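Local coordinates for protein halotolerant alpha-type carbonic anhydrase (dCA II) (Dunaliella salina, PDB 1Y7W) that probably catalyses the reversible hydration of carbon dioxide to bicarbonate as a zinc-dependent, salt-tolerant alpha-type carbonic anhydrase, at residues R67-N79 / A109-T121. Numbering follows the deposited sequence.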
ATOM      1  N   ARG A  67     -18.898 -13.173   4.040  1.00 24.06           N
ATOM      2  CA  ARG A  67     -18.434 -12.456   2.856  1.00 23.79           C
ATOM      3  C   ARG A  67     -18.556 -13.323   1.639  1.00 24.90           C
ATOM      4  O   ARG A  67     -17.840 -14.316   1.536  1.00 25.57           O
ATOM      5  CB  ARG A  67     -16.956 -12.023   2.998  1.00 22.04           C
ATOM      6  CG  ARG A  67     -16.449 -11.213   1.816  1.00 18.14           C
ATOM      7  CD  ARG A  67     -15.015 -10.792   2.065  1.00 18.09           C
ATOM      8  NE  ARG A  67     -14.488  -9.900   1.021  1.00 16.02           N
ATOM      9  CZ  ARG A  67     -13.258  -9.394   1.078  1.00 18.14           C
ATOM     10  NH1 ARG A  67     -12.794  -8.580   0.112  1.00 17.06           N
ATOM     11  NH2 ARG A  67     -12.495  -9.741   2.118  1.00 15.53           N
ATOM     12  N   SER A  68     -19.439 -12.958   0.711  1.00 25.53           N
ATOM     13  CA  SER A  68     -19.613 -13.763  -0.507  1.00 26.27           C
ATOM     14  C   SER A  68     -18.503 -13.495  -1.524  1.00 26.79           C
ATOM     15  O   SER A  68     -18.136 -12.336  -1.763  1.00 28.00           O
ATOM     16  CB  SER A  68     -20.933 -13.428  -1.261  1.00 27.90           C
ATOM     17  OG  SER A  68     -22.083 -13.483  -0.435  1.00 32.68           O
ATOM     18  N   GLY A  69     -18.011 -14.558  -2.136  1.00 25.20           N
ATOM     19  CA  GLY A  69     -17.026 -14.405  -3.184  1.00 23.68           C
ATOM     20  C   GLY A  69     -15.549 -14.240  -2.852  1.00 22.36           C
ATOM     21  O   GLY A  69     -14.770 -14.295  -3.778  1.00 22.83           O
ATOM     22  N   THR A  70     -15.159 -14.031  -1.589  1.00 21.58           N
ATOM     23  CA  THR A  70     -13.743 -13.826  -1.246  1.00 21.07           C
ATOM     24  C   THR A  70     -13.445 -14.414   0.139  1.00 19.73           C
ATOM     25  O   THR A  70     -14.163 -14.158   1.098  1.00 20.82           O
ATOM     26  CB  THR A  70     -13.392 -12.300  -1.239  1.00 19.38           C
ATOM     27  OG1 THR A  70     -13.804 -11.711  -2.463  1.00 20.55           O
ATOM     28  CG2 THR A  70     -11.855 -12.049  -1.068  1.00 19.82           C
ATOM     29  N   SER A  71     -12.369 -15.203   0.240  1.00 20.46           N
ATOM     30  CA  SER A  71     -11.968 -15.808   1.527  1.00 19.18           C
ATOM     31  C   SER A  71     -10.876 -14.940   2.132  1.00 20.25           C
ATOM     32  O   SER A  71     -10.424 -13.976   1.487  1.00 21.19           O
ATOM     33  CB  SER A  71     -11.307 -17.189   1.285  1.00 19.56           C
ATOM     34  OG  SER A  71     -10.047 -16.997   0.588  1.00 16.72           O
ATOM     35  N   ALA A  72     -10.452 -15.322   3.356  1.00 18.62           N
ATOM     36  CA  ALA A  72      -9.316 -14.742   4.059  1.00 18.32           C
ATOM     37  C   ALA A  72      -8.100 -14.995   3.160  1.00 18.91           C
ATOM     38  O   ALA A  72      -8.124 -15.914   2.340  1.00 17.10           O
ATOM     39  CB  ALA A  72      -9.050 -15.500   5.372  1.00 18.15           C
ATOM     40  N   VAL A  73      -7.044 -14.198   3.318  1.00 17.59           N
ATOM     41  CA  VAL A  73      -5.823 -14.467   2.556  1.00 16.22           C
ATOM     42  C   VAL A  73      -5.002 -15.480   3.356  1.00 17.11           C
ATOM     43  O   VAL A  73      -5.041 -15.492   4.596  1.00 18.18           O
ATOM     44  CB  VAL A  73      -4.977 -13.197   2.336  1.00 17.40           C
ATOM     45  CG1 VAL A  73      -4.545 -12.611   3.656  1.00 17.51           C
ATOM     46  CG2 VAL A  73      -3.724 -13.534   1.404  1.00 13.92           C
ATOM     47  N   SER A  74      -4.382 -16.425   2.647  1.00 17.67           N
ATOM     48  CA  SER A  74      -3.438 -17.342   3.291  1.00 18.28           C
ATOM     49  C   SER A  74      -2.101 -16.599   2.997  1.00 17.07           C
ATOM     50  O   SER A  74      -1.627 -16.599   1.854  1.00 16.53           O
ATOM     51  CB  SER A  74      -3.427 -18.726   2.603  1.00 18.77           C
ATOM     52  OG  SER A  74      -4.582 -19.468   2.998  1.00 19.41           O
ATOM     53  N   LEU A  75      -1.525 -15.999   4.025  1.00 16.37           N
ATOM     54  CA  LEU A  75      -0.320 -15.195   3.891  1.00 17.71           C
ATOM     55  C   LEU A  75       0.895 -15.995   3.423  1.00 19.15           C
ATOM     56  O   LEU A  75       1.787 -15.420   2.798  1.00 19.37           O
ATOM     57  CB  LEU A  75      -0.014 -14.454   5.210  1.00 17.58           C
ATOM     58  CG  LEU A  75      -1.030 -13.375   5.617  1.00 19.34           C
ATOM     59  CD1 LEU A  75      -0.746 -12.859   7.057  1.00 20.54           C
ATOM     60  CD2 LEU A  75      -0.941 -12.195   4.589  1.00 18.66           C
ATOM     61  N   ASN A  76       0.911 -17.302   3.729  1.00 18.30           N
ATOM     62  CA  ASN A  76       1.990 -18.183   3.321  1.00 18.23           C
ATOM     63  C   ASN A  76       3.386 -17.565   3.546  1.00 18.06           C
ATOM     64  O   ASN A  76       3.660 -17.146   4.691  1.00 18.43           O
ATOM     65  CB  ASN A  76       1.714 -18.606   1.894  1.00 17.72           C
ATOM     66  CG  ASN A  76       0.500 -19.544   1.822  1.00 17.63           C
ATOM     67  OD1 ASN A  76       0.191 -20.203   2.813  1.00 21.65           O
ATOM     68  ND2 ASN A  76      -0.147 -19.624   0.695  1.00 19.12           N
ATOM     69  N   GLY A  77       4.189 -17.457   2.482  1.00 18.67           N
ATOM     70  CA  GLY A  77       5.545 -16.940   2.597  1.00 20.38           C
ATOM     71  C   GLY A  77       5.664 -15.543   3.164  1.00 21.27           C
ATOM     72  O   GLY A  77       6.734 -15.220   3.680  1.00 23.01           O
ATOM     73  N   LEU A  78       4.626 -14.696   3.049  1.00 20.11           N
ATOM     74  CA  LEU A  78       4.722 -13.346   3.645  1.00 20.01           C
ATOM     75  C   LEU A  78       4.808 -13.414   5.159  1.00 18.58           C
ATOM     76  O   LEU A  78       5.400 -12.547   5.773  1.00 17.78           O
ATOM     77  CB  LEU A  78       3.491 -12.496   3.282  1.00 19.83           C
ATOM     78  CG  LEU A  78       3.288 -12.318   1.788  1.00 20.20           C
ATOM     79  CD1 LEU A  78       1.949 -11.568   1.553  1.00 20.32           C
ATOM     80  CD2 LEU A  78       4.436 -11.605   1.163  1.00 19.82           C
ATOM     81  N   ASN A  79       4.223 -14.440   5.768  1.00 19.24           N
ATOM     82  CA  ASN A  79       4.235 -14.542   7.229  1.00 21.25           C
ATOM     83  C   ASN A  79       5.160 -15.602   7.819  1.00 22.24           C
ATOM     84  O   ASN A  79       4.909 -16.120   8.907  1.00 23.44           O
ATOM     85  CB  ASN A  79       2.789 -14.751   7.742  1.00 23.29           C
ATOM     86  CG  ASN A  79       2.647 -14.449   9.212  1.00 24.70           C
ATOM     87  OD1 ASN A  79       3.232 -13.513   9.722  1.00 28.00           O
ATOM     88  ND2 ASN A  79       1.845 -15.247   9.907  1.00 28.99           N
ATOM     89  N   ALA A 109       8.411 -16.083  -6.379  1.00 29.76           N
ATOM     90  CA  ALA A 109       7.799 -17.156  -7.172  1.00 31.29           C
ATOM     91  C   ALA A 109       7.493 -18.409  -6.364  1.00 31.68           C
ATOM     92  O   ALA A 109       7.019 -19.412  -6.930  1.00 35.08           O
ATOM     93  CB  ALA A 109       8.714 -17.520  -8.416  1.00 30.83           C
ATOM     94  N   ALA A 110       7.753 -18.375  -5.060  1.00 29.01           N
ATOM     95  CA  ALA A 110       7.472 -19.532  -4.222  1.00 27.11           C
ATOM     96  C   ALA A 110       6.737 -19.124  -2.960  1.00 26.41           C
ATOM     97  O   ALA A 110       6.859 -17.989  -2.534  1.00 25.27           O
ATOM     98  CB  ALA A 110       8.782 -20.237  -3.822  1.00 28.41           C
ATOM     99  N   ASN A 111       5.993 -20.057  -2.368  1.00 24.04           N
ATOM    100  CA  ASN A 111       5.299 -19.781  -1.109  1.00 23.97           C
ATOM    101  C   ASN A 111       4.407 -18.569  -1.206  1.00 21.09           C
ATOM    102  O   ASN A 111       4.238 -17.834  -0.243  1.00 22.34           O
ATOM    103  CB  ASN A 111       6.330 -19.584  -0.003  1.00 26.53           C
ATOM    104  CG  ASN A 111       7.236 -20.786   0.140  1.00 30.70           C
ATOM    105  OD1 ASN A 111       6.746 -21.869   0.450  1.00 33.19           O
ATOM    106  ND2 ASN A 111       8.554 -20.616  -0.105  1.00 31.72           N
ATOM    107  N   LEU A 112       3.806 -18.394  -2.368  1.00 22.03           N
ATOM    108  CA  LEU A 112       2.955 -17.229  -2.613  1.00 19.44           C
ATOM    109  C   LEU A 112       1.666 -17.257  -1.776  1.00 20.95           C
ATOM    110  O   LEU A 112       1.120 -18.325  -1.462  1.00 18.87           O
ATOM    111  CB  LEU A 112       2.588 -17.185  -4.065  1.00 20.81           C
ATOM    112  CG  LEU A 112       3.792 -16.959  -5.025  1.00 19.88           C
ATOM    113  CD1 LEU A 112       3.253 -16.913  -6.454  1.00 20.00           C
ATOM    114  CD2 LEU A 112       4.509 -15.643  -4.708  1.00 17.97           C
ATOM    115  N   PRO A 113       1.179 -16.077  -1.387  1.00 20.29           N
ATOM    116  CA  PRO A 113      -0.060 -16.054  -0.600  1.00 20.42           C
ATOM    117  C   PRO A 113      -1.194 -16.419  -1.545  1.00 19.79           C
ATOM    118  O   PRO A 113      -1.064 -16.247  -2.760  1.00 19.35           O
ATOM    119  CB  PRO A 113      -0.148 -14.571  -0.127  1.00 21.33           C
ATOM    120  CG  PRO A 113       0.631 -13.814  -1.186  1.00 22.11           C
ATOM    121  CD  PRO A 113       1.814 -14.744  -1.452  1.00 17.91           C
ATOM    122  N   THR A 114      -2.307 -16.934  -1.009  1.00 19.34           N
ATOM    123  CA  THR A 114      -3.435 -17.248  -1.872  1.00 18.40           C
ATOM    124  C   THR A 114      -4.746 -16.659  -1.328  1.00 18.69           C
ATOM    125  O   THR A 114      -4.905 -16.434  -0.131  1.00 18.85           O
ATOM    126  CB  THR A 114      -3.685 -18.795  -2.017  1.00 19.04           C
ATOM    127  OG1 THR A 114      -4.023 -19.341  -0.735  1.00 19.32           O
ATOM    128  CG2 THR A 114      -2.415 -19.506  -2.512  1.00 18.88           C
ATOM    129  N   ILE A 115      -5.692 -16.473  -2.230  1.00 17.10           N
ATOM    130  CA  ILE A 115      -7.032 -16.032  -1.820  1.00 17.96           C
ATOM    131  C   ILE A 115      -8.004 -16.771  -2.725  1.00 18.04           C
ATOM    132  O   ILE A 115      -7.750 -16.899  -3.949  1.00 19.92           O
ATOM    133  CB  ILE A 115      -7.259 -14.515  -2.026  1.00 17.43           C
ATOM    134  CG1 ILE A 115      -6.147 -13.727  -1.297  1.00 17.97           C
ATOM    135  CG2 ILE A 115      -8.714 -14.115  -1.473  1.00 16.47           C
ATOM    136  CD1 ILE A 115      -6.238 -12.160  -1.579  1.00 18.74           C
ATOM    137  N   GLU A 116      -9.100 -17.261  -2.143  1.00 18.28           N
ATOM    138  CA  GLU A 116     -10.090 -17.936  -2.951  1.00 19.18           C
ATOM    139  C   GLU A 116     -11.056 -16.865  -3.388  1.00 20.02           C
ATOM    140  O   GLU A 116     -11.695 -16.203  -2.550  1.00 18.62           O
ATOM    141  CB  GLU A 116     -10.836 -19.014  -2.172  1.00 20.76           C
ATOM    142  CG  GLU A 116     -11.799 -19.751  -3.091  1.00 23.89           C
ATOM    143  CD  GLU A 116     -12.794 -20.634  -2.346  1.00 25.64           C
ATOM    144  OE1 GLU A 116     -13.605 -20.083  -1.636  1.00 30.81           O
ATOM    145  OE2 GLU A 116     -12.774 -21.858  -2.490  1.00 26.97           O
ATOM    146  N   ILE A 117     -11.177 -16.724  -4.701  1.00 20.48           N
ATOM    147  CA  ILE A 117     -12.018 -15.683  -5.266  1.00 23.43           C
ATOM    148  C   ILE A 117     -12.971 -16.245  -6.279  1.00 24.12           C
ATOM    149  O   ILE A 117     -12.567 -16.907  -7.265  1.00 24.17           O
ATOM    150  CB  ILE A 117     -11.158 -14.544  -5.913  1.00 23.14           C
ATOM    151  CG1 ILE A 117     -10.350 -13.820  -4.829  1.00 22.13           C
ATOM    152  CG2 ILE A 117     -12.084 -13.487  -6.572  1.00 22.40           C
ATOM    153  CD1 ILE A 117      -9.311 -12.912  -5.418  1.00 20.73           C
ATOM    154  N   GLY A 118     -14.244 -15.960  -6.041  1.00 24.68           N
ATOM    155  CA  GLY A 118     -15.293 -16.484  -6.898  1.00 27.96           C
ATOM    156  C   GLY A 118     -15.180 -17.998  -6.991  1.00 28.34           C
ATOM    157  O   GLY A 118     -15.373 -18.557  -8.073  1.00 29.42           O
ATOM    158  N   GLY A 119     -14.862 -18.661  -5.877  1.00 26.76           N
ATOM    159  CA  GLY A 119     -14.714 -20.105  -5.869  1.00 27.11           C
ATOM    160  C   GLY A 119     -13.383 -20.708  -6.359  1.00 28.38           C
ATOM    161  O   GLY A 119     -13.181 -21.914  -6.275  1.00 28.18           O
ATOM    162  N   THR A 120     -12.455 -19.881  -6.832  1.00 26.05           N
ATOM    163  CA  THR A 120     -11.181 -20.370  -7.322  1.00 24.61           C
ATOM    164  C   THR A 120     -10.047 -19.861  -6.435  1.00 24.62           C
ATOM    165  O   THR A 120      -9.952 -18.643  -6.156  1.00 20.00           O
ATOM    166  CB  THR A 120     -10.908 -19.858  -8.751  1.00 27.38           C
ATOM    167  OG1 THR A 120     -11.933 -20.326  -9.636  1.00 30.69           O
ATOM    168  CG2 THR A 120      -9.562 -20.365  -9.258  1.00 28.16           C
ATOM    169  N   THR A 121      -9.180 -20.772  -6.008  1.00 23.01           N
ATOM    170  CA  THR A 121      -8.065 -20.358  -5.175  1.00 21.77           C
ATOM    171  C   THR A 121      -7.018 -19.727  -6.108  1.00 23.20           C
ATOM    172  O   THR A 121      -6.520 -20.377  -7.037  1.00 23.48           O
ATOM    173  CB  THR A 121      -7.493 -21.568  -4.418  1.00 22.07           C
ATOM    174  OG1 THR A 121      -8.500 -22.068  -3.504  1.00 20.04           O
ATOM    175  CG2 THR A 121      -6.223 -21.195  -3.649  1.00 15.97           C
TER
HETATM  176  O   HOH W   1      -2.417 -21.321   0.299  1.00 22.80           O
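Val73 and Ile115 meet at the apolar centre. CG2 of Val73 lies 3.6 Å from CG1 of Ile115, on the side of the contact where both side chains touch His243. With chi1 of Val73 at 61°, its CG1 sits between the backbone N and the carbonyl carbon, and this turns CG2 across to Ile115 and to CB of Pro113. The other branch of Ile115, CG2, touches CG2 of Thr70 at 3.8 Å. Farther along, CD1 of Leu78 packs against CG of Pro113, the two side chains crossing at about a right angle.

Backbone bonds flank this core. Ser74 and Thr114 form an antiparallel hydrogen-bonded pair, with Ser74 N to Thr114 O at 2.8 Å. At Ser71 the side chain stands in for a backbone carbonyl. Its OG accepts from Glu116 N at 2.9 Å, with an N-H...O angle of 163°, and gives its own proton to Ala72 O. An alanine here would remove that hydroxyl and would probably leave the Glu116 N-H and the Ala72 carbonyl without these partners. Ser71 N returns a bond to Glu116 O.

At one end, Gly118 N binds Gly69 O. At the other, Asn76 ND2 donates to Leu112 O at 2.8 Å, the acceptor lying nearly in the amide plane. A water joins ND2 to Thr114 OG1. Gly77 N binds Asn111 O, bringing the two backbones close together there.

Two short ladders, shifted by one residue between Thr70 and Ser74, thus hold the 67-79 loop along edge strand 114-117 of the large central beta-sheet characteristic of alpha-carbonic anhydrases.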